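Local atomic coordinates of ricin B-related lectin (Polyporus squamosus, PDB entry 5MUA), a protein that binds galactose and calcium, pairing a ricin B-type beta-trefoil lectin domain with a papain-like protease domain that takes up the inhibitor E-64. Residues Tyr9-Ala14 with Trp49-Val54; Ser69-Ala74 with Gln95-Ser100; Asn18-Leu23 with Leu45-Leu50. All coordinates share one frame; numbering follows the deposited sequence.

Interaction 1 of 3, residues Tyr9-Ala14 with Trp49-Val54; sequences YYIASA and WLIEPV
The strands carrying Y9-S13 and W49-P53 meet through a single antiparallel hydrogen-bonded pair, Y9 with W49, and then part at 102° between their chain directions. They are neighbouring strands of the beta-trefoil barrel, in which strand 7-13 also pairs with strand 144-152 and strand 49-53 with strand 59-64. Two backbone bonds close the pair: Y9 N donates to W49 O at 2.8 Å, and W49 N donates back to Y9 O at 3.0 Å. Both donors lie in the plane of the carbonyl they reach, although the bonds are somewhat bent, the first with 151° at the hydrogen.

From this junction Y9, I11, W49 and I51 all lean into the angle between the diverging strands, and each is buried. Every one has its first side-chain branch (CG, or CG1 in the isoleucines) anti to the carbonyl carbon. The pairs are diagonal, Y9 with I51 and I11 with W49, each crossing at about a right angle. The I51 CD1 methyl comes against the Y9 ring at CD1, 3.6 Å away, with CE1 somewhat farther off. At their tips the isoleucines approach each other more loosely, I11 CD1 to I51 CD1 being 4.3 Å. F146 of strand 144-152 packs on both isoleucines. Beyond the contact the two polar ends are held by other residues: Y9 OH bonds to G5 O and Q4 N, and W49 NE1 to L21 O. Over one face of the W49 indole the I11 CD1 methyl makes a CH-pi contact, 4.0 Å from the five-membered-ring centroid and 28° off its normal, with CG the nearest ring atom at 3.7 Å.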
loop_
_atom_site.group_PDB
_atom_site.type_symbol
_atom_site.label_atom_id
_atom_site.label_comp_id
_atom_site.label_asym_id
_atom_site.label_seq_id
_atom_site.Cartn_x
_atom_site.Cartn_y
_atom_site.Cartn_z
ATOM N N TYR B 9 16.130 20.555 0.646
ATOM C CA TYR B 9 17.240 21.012 -0.154
ATOM C C TYR B 9 18.533 20.302 0.134
ATOM O O TYR B 9 18.756 19.812 1.251
ATOM C CB TYR B 9 17.498 22.463 0.158
ATOM C CG TYR B 9 16.399 23.390 -0.112
ATOM C CD1 TYR B 9 15.439 23.689 0.856
ATOM C CD2 TYR B 9 16.353 24.065 -1.318
ATOM C CE1 TYR B 9 14.453 24.575 0.587
ATOM C CE2 TYR B 9 15.384 25.013 -1.598
ATOM C CZ TYR B 9 14.416 25.293 -0.623
ATOM O OH TYR B 9 13.444 26.226 -0.902
ATOM N N TYR B 10 19.414 20.236 -0.860
ATOM C CA TYR B 10 20.858 20.098 -0.584
ATOM C C TYR B 10 21.367 21.502 -0.346
ATOM O O TYR B 10 20.880 22.481 -0.992
ATOM C CB TYR B 10 21.619 19.565 -1.806
ATOM C CG TYR B 10 21.324 18.147 -2.252
ATOM C CD1 TYR B 10 21.366 17.082 -1.372
ATOM C CD2 TYR B 10 21.159 17.878 -3.634
ATOM C CE1 TYR B 10 21.133 15.774 -1.823
ATOM C CE2 TYR B 10 20.959 16.571 -4.110
ATOM C CZ TYR B 10 20.922 15.534 -3.203
ATOM O OH TYR B 10 20.738 14.211 -3.640
ATOM N N ILE B 11 22.262 21.634 0.605
ATOM C CA ILE B 11 22.907 22.937 0.879
ATOM C C ILE B 11 24.375 22.702 0.523
ATOM O O ILE B 11 25.094 22.003 1.233
ATOM C CB ILE B 11 22.760 23.330 2.358
ATOM C CG1 ILE B 11 21.277 23.339 2.813
ATOM C CG2 ILE B 11 23.412 24.701 2.613
ATOM C CD1 ILE B 11 21.078 23.619 4.296
ATOM N N ALA B 12 24.828 23.266 -0.596
ATOM C CA ALA B 12 26.192 23.025 -1.063
ATOM C C ALA B 12 27.034 24.274 -0.864
ATOM O O ALA B 12 26.528 25.384 -1.018
ATOM C CB ALA B 12 26.212 22.691 -2.565
ATOM N N SER B 13 28.293 24.045 -0.614
ATOM C CA SER B 13 29.274 25.198 -0.515
ATOM C C SER B 13 29.485 25.825 -1.872
ATOM O O SER B 13 29.715 25.124 -2.820
ATOM C CB SER B 13 30.619 24.714 -0.014
ATOM O OG SER B 13 31.550 25.792 0.060
ATOM N N ALA B 14 29.435 27.166 -1.981
ATOM C CA ALA B 14 29.860 27.801 -3.234
ATOM C C ALA B 14 31.349 28.083 -3.186
ATOM O O ALA B 14 31.856 28.600 -4.166
ATOM C CB ALA B 14 29.079 29.072 -3.506
ATOM N N TRP B 49 18.048 18.503 3.841
ATOM C CA TRP B 49 17.648 19.505 4.826
ATOM C C TRP B 49 16.252 20.038 4.579
ATOM O O TRP B 49 15.929 20.557 3.479
ATOM C CB TRP B 49 18.644 20.667 4.846
ATOM C CG TRP B 49 20.011 20.186 5.216
ATOM C CD1 TRP B 49 20.999 19.810 4.342
ATOM C CD2 TRP B 49 20.550 19.907 6.543
ATOM N NE1 TRP B 49 22.085 19.394 5.022
ATOM C CE2 TRP B 49 21.860 19.446 6.363
ATOM C CE3 TRP B 49 20.070 20.070 7.845
ATOM C CZ2 TRP B 49 22.708 19.099 7.446
ATOM C CZ3 TRP B 49 20.903 19.740 8.940
ATOM C CH2 TRP B 49 22.218 19.255 8.722
ATOM N N LEU B 50 15.413 19.904 5.608
ATOM C CA LEU B 50 14.031 20.343 5.583
ATOM C C LEU B 50 13.987 21.695 6.256
ATOM O O LEU B 50 14.291 21.814 7.407
ATOM C CB LEU B 50 13.099 19.350 6.333
ATOM C CG LEU B 50 11.651 19.825 6.554
ATOM C CD1 LEU B 50 10.883 20.131 5.247
ATOM C CD2 LEU B 50 10.844 18.785 7.287
ATOM N N ILE B 51 13.645 22.700 5.461
ATOM C CA ILE B 51 13.766 24.108 5.821
ATOM C C ILE B 51 12.364 24.630 5.941
ATOM O O ILE B 51 11.591 24.590 4.963
ATOM C CB ILE B 51 14.600 24.844 4.773
ATOM C CG1 ILE B 51 15.987 24.257 4.784
ATOM C CG2 ILE B 51 14.669 26.331 5.155
ATOM C CD1 ILE B 51 16.971 24.966 3.861
ATOM N N GLU B 52 11.998 25.018 7.147
ATOM C CA GLU B 52 10.625 25.367 7.488
ATOM C C GLU B 52 10.507 26.798 8.036
ATOM O O GLU B 52 11.185 27.157 8.946
ATOM C CB GLU B 52 9.973 24.366 8.434
ATOM C CG GLU B 52 9.882 22.963 7.860
ATOM C CD GLU B 52 9.527 21.890 8.877
ATOM O OE1 GLU B 52 10.367 21.613 9.750
ATOM O OE2 GLU B 52 8.382 21.376 8.833
ATOM N N PRO B 53 9.566 27.565 7.489
ATOM C CA PRO B 53 9.392 28.952 7.931
ATOM C C PRO B 53 8.920 28.999 9.351
ATOM O O PRO B 53 8.110 28.139 9.740
ATOM C CB PRO B 53 8.348 29.513 6.947
ATOM C CG PRO B 53 7.568 28.331 6.491
ATOM C CD PRO B 53 8.594 27.192 6.447
ATOM N N VAL B 54 9.380 29.965 10.129
ATOM C CA VAL B 54 8.888 30.133 11.488
ATOM C C VAL B 54 8.067 31.431 11.693
ATOM O O VAL B 54 7.898 31.855 12.797
ATOM C CB VAL B 54 9.982 30.084 12.563
ATOM C CG1 VAL B 54 10.576 28.688 12.697
ATOM C CG2 VAL B 54 11.027 31.110 12.268
#

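Interaction 2 of 3, residues Ser69-Ala74 with Gln95-Ser100; sequences SYMDLA and QKWIIS. With GAL (beta-D-galactopyranose), chain J.
Two direct hydrogen bonds join the segments, one to backbone and one to side chain. W97 NE1 donates to M71 O (3.0 Å, 162°); the oxygen lies in the indole plane, but the donor stands well above the carbonyl plane. Q95, its chain extended beyond CG, places NE2 on the anti lone pair of D72 OD2 at 2.8 Å and 172°, almost straight, with the amide and carboxylate planes 72° apart. The amide is fixed further by R88 O on NE2 and T90 N on OE1. Water 1 lies between M71 O and Q95 O.

Q95-K96-W97 is the Q-x-W motif of ricin-type beta-trefoil lectins, here tying a barrel strand to the sugar site. Galactose binds to D72 by both carboxylate oxygens: O4 donates to OD1 in a very short 2.5 Å bond, and O3 donates to OD2 at 2.6 Å. Q95 is thus a second-shell residue that probably helps hold the carboxylate in place, while G75, H76 and N94 complete the polar grip on the sugar.

The remaining contacts are sulfur-aromatic and apolar. M71 bends at chi3 to bring SD over one indole face, a Met-aromatic contact 4.4 Å from the W97 five-membered-ring centroid, and L73 CB touches W97 CH2 at 4.0 Å.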
loop_
_atom_site.group_PDB
_atom_site.type_symbol
_atom_site.label_atom_id
_atom_site.label_comp_id
_atom_site.label_asym_id
_atom_site.label_seq_id
_atom_site.Cartn_x
_atom_site.Cartn_y
_atom_site.Cartn_z
ATOM N N SER B 69 17.275 15.986 13.865
ATOM C CA SER B 69 18.019 17.020 14.607
ATOM C C SER B 69 17.903 18.368 13.828
ATOM O O SER B 69 17.833 18.425 12.599
ATOM C CB SER B 69 19.529 16.659 14.609
ATOM O OG SER B 69 19.787 15.422 15.155
ATOM N N TYR B 70 17.934 19.442 14.583
ATOM C CA TYR B 70 17.927 20.802 14.061
ATOM C C TYR B 70 19.341 21.381 14.015
ATOM O O TYR B 70 20.095 21.295 14.982
ATOM C CB TYR B 70 17.034 21.694 14.936
ATOM C CG TYR B 70 15.557 21.363 14.731
ATOM C CD1 TYR B 70 14.977 20.222 15.293
ATOM C CD2 TYR B 70 14.748 22.159 13.907
ATOM C CE1 TYR B 70 13.667 19.888 15.058
ATOM C CE2 TYR B 70 13.405 21.889 13.745
ATOM C CZ TYR B 70 12.873 20.740 14.305
ATOM O OH TYR B 70 11.596 20.429 14.036
ATOM N N MET B 71 19.648 22.040 12.918
ATOM C CA MET B 71 20.929 22.799 12.770
ATOM C C MET B 71 20.935 23.878 13.859
ATOM O O MET B 71 19.976 24.661 14.004
ATOM C CB MET B 71 21.026 23.423 11.439
ATOM C CG MET B 71 22.374 24.067 11.174
ATOM S SD MET B 71 22.383 24.875 9.497
ATOM C CE MET B 71 22.782 23.531 8.377
ATOM N N ASP B 72 21.996 23.885 14.653
ATOM C CA ASP B 72 21.998 24.620 15.914
ATOM C C ASP B 72 23.416 25.226 16.087
ATOM O O ASP B 72 24.435 24.565 15.839
ATOM C CB ASP B 72 21.612 23.594 17.016
ATOM C CG ASP B 72 21.814 24.107 18.496
ATOM O OD1 ASP B 72 22.969 24.484 18.865
ATOM O OD2 ASP B 72 20.838 23.944 19.267
ATOM N N LEU B 73 23.458 26.496 16.491
ATOM C CA LEU B 73 24.734 27.167 16.736
ATOM C C LEU B 73 25.078 26.906 18.232
ATOM O O LEU B 73 24.367 27.393 19.144
ATOM C CB LEU B 73 24.620 28.656 16.440
ATOM C CG LEU B 73 25.920 29.432 16.628
ATOM C CD1 LEU B 73 27.048 28.970 15.687
ATOM C CD2 LEU B 73 25.624 30.865 16.290
ATOM N N ALA B 74 26.076 26.068 18.455
ATOM C CA ALA B 74 26.376 25.493 19.761
ATOM C C ALA B 74 26.507 26.528 20.831
ATOM O O ALA B 74 27.240 27.542 20.698
ATOM C CB ALA B 74 27.672 24.624 19.707
ATOM N N GLN B 95 18.577 28.130 16.834
ATOM C CA GLN B 95 18.108 27.170 15.779
ATOM C C GLN B 95 17.293 27.830 14.665
ATOM O O GLN B 95 16.641 27.142 13.861
ATOM C CB GLN B 95 17.277 26.021 16.416
ATOM C CG GLN B 95 18.098 25.295 17.482
ATOM C CD GLN B 95 17.376 24.135 18.085
ATOM O OE1 GLN B 95 16.139 23.971 17.882
ATOM N NE2 GLN B 95 18.143 23.242 18.728
ATOM N N LYS B 96 17.241 29.162 14.650
ATOM C CA LYS B 96 16.573 29.893 13.626
ATOM C C LYS B 96 17.615 30.579 12.774
ATOM O O LYS B 96 18.616 31.122 13.305
ATOM C CB LYS B 96 15.660 30.951 14.223
ATOM C CG LYS B 96 14.444 30.333 14.937
ATOM C CD LYS B 96 13.568 31.443 15.537
ATOM C CE LYS B 96 12.171 30.982 15.906
ATOM N NZ LYS B 96 12.182 30.090 17.062
ATOM N N TRP B 97 17.356 30.528 11.484
ATOM C CA TRP B 97 18.340 30.890 10.441
ATOM C C TRP B 97 17.728 31.816 9.395
ATOM O O TRP B 97 16.653 31.524 8.867
ATOM C CB TRP B 97 18.864 29.616 9.792
ATOM C CG TRP B 97 19.525 28.718 10.765
ATOM C CD1 TRP B 97 18.986 27.627 11.376
ATOM C CD2 TRP B 97 20.853 28.842 11.295
ATOM N NE1 TRP B 97 19.866 27.112 12.245
ATOM C CE2 TRP B 97 21.028 27.806 12.223
ATOM C CE3 TRP B 97 21.895 29.740 11.097
ATOM C CZ2 TRP B 97 22.234 27.597 12.929
ATOM C CZ3 TRP B 97 23.146 29.518 11.764
ATOM C CH2 TRP B 97 23.299 28.507 12.695
ATOM N N ILE B 98 18.382 32.953 9.164
ATOM C CA ILE B 98 17.951 33.960 8.225
ATOM C C ILE B 98 18.719 33.627 6.965
ATOM O O ILE B 98 19.966 33.674 6.949
ATOM C CB ILE B 98 18.202 35.419 8.714
ATOM C CG1 ILE B 98 17.343 35.694 9.991
ATOM C CG2 ILE B 98 17.734 36.377 7.633
ATOM C CD1 ILE B 98 17.665 37.002 10.742
ATOM N N ILE B 99 17.977 33.322 5.913
ATOM C CA ILE B 99 18.556 32.884 4.622
ATOM C C ILE B 99 18.246 33.955 3.613
ATOM O O ILE B 99 17.100 34.168 3.320
ATOM C CB ILE B 99 17.998 31.537 4.213
ATOM C CG1 ILE B 99 18.436 30.477 5.237
ATOM C CG2 ILE B 99 18.530 31.153 2.819
ATOM C CD1 ILE B 99 17.717 29.171 5.064
ATOM N N SER B 100 19.293 34.581 3.075
ATOM C CA SER B 100 19.216 35.780 2.233
ATOM C C SER B 100 20.152 35.647 1.009
ATOM O O SER B 100 21.159 34.905 1.049
ATOM C CB SER B 100 19.640 37.005 3.093
ATOM O OG SER B 100 21.045 36.879 3.288
HETATM C C1 GAL J . 23.008 24.870 24.704
HETATM C C2 GAL J . 21.987 25.336 23.667
HETATM C C3 GAL J . 21.578 24.270 22.672
HETATM C C4 GAL J . 22.845 23.609 22.106
HETATM C C5 GAL J . 23.789 23.163 23.255
HETATM C C6 GAL J . 25.122 22.626 22.780
HETATM O O1 GAL J . 23.443 26.032 25.349
HETATM O O2 GAL J . 20.809 25.770 24.368
HETATM O O3 GAL J . 20.742 24.917 21.678
HETATM O O4 GAL J . 23.484 24.610 21.273
HETATM O O5 GAL J . 24.112 24.271 24.112
HETATM O O6 GAL J . 25.834 22.142 23.905
HETATM O O HOH W 1 17.324 24.811 12.806
#

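Interaction 3 of 3, residues Asn18-Leu23 with Leu45-Leu50; sequences NTRLAL and LNNLWL
Backbone and indole share the direct hydrogen bonds. W49 NE1 donates to L21 O at 3.0 Å, nearly straight (170°); the acceptor is in the ring plane, yet the donor sits far above the carbonyl plane. One turn of 3-10 helix, L45-N47, supplies the other acceptor: L23 N donates to N46 O at 3.1 Å. The same N46 oxygen receives a CA-H...O contact from A22 CA (3.2 Å) and a bond from N64 ND2, so several donors gather on one buried carbonyl.

Two waters fill out the polar layer. Water 3 donates to L21 O and to N47 O, which leaves L21 O held by both indole and water. Water 2 accepts from R20 NE at 3.0 Å and from N47 ND2, and so bridges two donors that cannot bond to each other; the guanidinium and amide planes are 79° apart. R20 NH2 binds V42 O and N47 ND2 binds D43 OD1, and the R20 guanidinium makes a cation-pi contact with Y10. N47-L48-W49 resembles the Q-x-W motif of ricin-type beta-trefoils, with asparagine in the first position, and fastens strand 19-23 to barrel strand 49-53.

The benzo part of the indole packs on the strand: A22 C lies at its edge, 3.7 Å from W49 CZ2, and L23 CB meets W49 CH2 at 4.2 Å.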
loop_
_atom_site.group_PDB
_atom_site.type_symbol
_atom_site.label_atom_id
_atom_site.label_comp_id
_atom_site.label_asym_id
_atom_site.label_seq_id
_atom_site.Cartn_x
_atom_site.Cartn_y
_atom_site.Cartn_z
ATOM N N ASN B 18 31.817 20.269 -5.264
ATOM C CA ASN B 18 31.457 18.920 -4.882
ATOM C C ASN B 18 31.226 18.683 -3.388
ATOM O O ASN B 18 31.379 17.577 -2.905
ATOM C CB ASN B 18 32.501 17.963 -5.399
ATOM C CG ASN B 18 32.617 18.008 -6.884
ATOM O OD1 ASN B 18 33.638 18.415 -7.437
ATOM N ND2 ASN B 18 31.537 17.636 -7.555
ATOM N N THR B 19 30.819 19.737 -2.690
ATOM C CA THR B 19 30.785 19.706 -1.241
ATOM C C THR B 19 29.445 20.248 -0.758
ATOM O O THR B 19 29.038 21.346 -1.133
ATOM C CB THR B 19 31.946 20.603 -0.688
ATOM O OG1 THR B 19 33.180 20.084 -1.196
ATOM C CG2 THR B 19 32.048 20.567 0.785
ATOM N N ARG B 20 28.766 19.449 0.038
ATOM C CA ARG B 20 27.512 19.889 0.660
ATOM C C ARG B 20 27.403 19.460 2.122
ATOM O O ARG B 20 28.217 18.679 2.631
ATOM C CB ARG B 20 26.334 19.461 -0.194
ATOM C CG ARG B 20 26.221 17.966 -0.289
ATOM C CD ARG B 20 25.312 17.636 -1.447
ATOM N NE ARG B 20 25.327 16.241 -1.767
ATOM C CZ ARG B 20 24.781 15.723 -2.856
ATOM N NH1 ARG B 20 24.226 16.476 -3.760
ATOM N NH2 ARG B 20 24.827 14.429 -3.038
ATOM N N LEU B 21 26.400 20.016 2.805
ATOM C CA LEU B 21 26.262 19.829 4.198
ATOM C C LEU B 21 25.545 18.531 4.502
ATOM O O LEU B 21 24.597 18.152 3.824
ATOM C CB LEU B 21 25.515 20.976 4.773
ATOM C CG LEU B 21 26.279 22.313 4.726
ATOM C CD1 LEU B 21 25.429 23.298 5.513
ATOM C CD2 LEU B 21 27.684 22.220 5.351
ATOM N N ALA B 22 25.986 17.881 5.547
ATOM C CA ALA B 22 25.306 16.677 6.054
ATOM C C ALA B 22 25.447 16.672 7.589
ATOM O O ALA B 22 26.178 17.473 8.170
ATOM C CB ALA B 22 25.915 15.420 5.425
ATOM N N LEU B 23 24.708 15.793 8.258
ATOM C CA LEU B 23 24.850 15.602 9.687
ATOM C C LEU B 23 25.583 14.306 9.985
ATOM O O LEU B 23 25.265 13.265 9.445
ATOM C CB LEU B 23 23.506 15.654 10.362
ATOM C CG LEU B 23 23.603 15.728 11.861
ATOM C CD1 LEU B 23 24.005 17.141 12.325
ATOM C CD2 LEU B 23 22.199 15.432 12.429
ATOM N N LEU B 45 21.300 9.880 3.077
ATOM C CA LEU B 45 20.056 10.580 3.317
ATOM C C LEU B 45 20.229 11.787 4.295
ATOM O O LEU B 45 19.415 12.674 4.290
ATOM C CB LEU B 45 19.004 9.606 3.874
ATOM C CG LEU B 45 18.606 8.419 3.012
ATOM C CD1 LEU B 45 17.576 7.530 3.714
ATOM C CD2 LEU B 45 17.961 9.022 1.786
ATOM N N ASN B 46 21.264 11.736 5.148
ATOM C CA ASN B 46 21.587 12.809 6.064
ATOM C C ASN B 46 22.183 14.059 5.407
ATOM O O ASN B 46 22.580 14.997 6.129
ATOM C CB ASN B 46 22.415 12.294 7.257
ATOM C CG ASN B 46 23.719 11.692 6.826
ATOM O OD1 ASN B 46 24.212 11.902 5.728
ATOM N ND2 ASN B 46 24.272 10.880 7.697
ATOM N N ASN B 47 22.218 14.090 4.083
ATOM C CA ASN B 47 22.483 15.337 3.345
ATOM C C ASN B 47 21.242 16.151 3.028
ATOM O O ASN B 47 21.315 17.168 2.323
ATOM C CB ASN B 47 23.347 15.092 2.118
ATOM C CG ASN B 47 22.596 14.357 1.013
ATOM O OD1 ASN B 47 21.337 14.213 1.097
ATOM N ND2 ASN B 47 23.350 13.889 -0.025
ATOM N N LEU B 48 20.080 15.693 3.482
ATOM C CA LEU B 48 18.835 16.345 3.123
ATOM C C LEU B 48 18.389 17.267 4.215
ATOM O O LEU B 48 18.268 16.849 5.352
ATOM C CB LEU B 48 17.753 15.310 2.864
ATOM C CG LEU B 48 18.101 14.351 1.711
ATOM C CD1 LEU B 48 17.175 13.119 1.738
ATOM C CD2 LEU B 48 18.017 15.070 0.346
ATOM N N TRP B 49 18.048 18.503 3.841
ATOM C CA TRP B 49 17.648 19.505 4.826
ATOM C C TRP B 49 16.252 20.038 4.579
ATOM O O TRP B 49 15.929 20.557 3.479
ATOM C CB TRP B 49 18.644 20.667 4.846
ATOM C CG TRP B 49 20.011 20.186 5.216
ATOM C CD1 TRP B 49 20.999 19.810 4.342
ATOM C CD2 TRP B 49 20.550 19.907 6.543
ATOM N NE1 TRP B 49 22.085 19.394 5.022
ATOM C CE2 TRP B 49 21.860 19.446 6.363
ATOM C CE3 TRP B 49 20.070 20.070 7.845
ATOM C CZ2 TRP B 49 22.708 19.099 7.446
ATOM C CZ3 TRP B 49 20.903 19.740 8.940
ATOM C CH2 TRP B 49 22.218 19.255 8.722
ATOM N N LEU B 50 15.413 19.904 5.608
ATOM C CA LEU B 50 14.031 20.343 5.583
ATOM C C LEU B 50 13.987 21.695 6.256
ATOM O O LEU B 50 14.291 21.814 7.407
ATOM C CB LEU B 50 13.099 19.350 6.333
ATOM C CG LEU B 50 11.651 19.825 6.554
ATOM C CD1 LEU B 50 10.883 20.131 5.247
ATOM C CD2 LEU B 50 10.844 18.785 7.287
HETATM O O HOH W 2 26.435 14.119 0.045
HETATM O O HOH W 3 23.161 18.987 1.550
#

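In the fold
All three contacts are buried within the beta-trefoil domain, but their depth and chemistry differ. Interaction 1 joins two adjoining barrel strands through backbone pairing and hydrocarbon. Interaction 3 ends on the same strand, 49-53, and shares W49, whose indole face serves interaction 1 while its N-H and edge serve 19-23; strands 7-13 and 19-23 are themselves bonded, as at I11 O to L21 N. Interaction 2 lies farther out, at the galactose site, and alone brings in a charged side chain that binds ligand. Its W97 repeats the indole-to-carbonyl bond of W49, and its M71 CE packs against W49 and L21, linking all three contacts through one core.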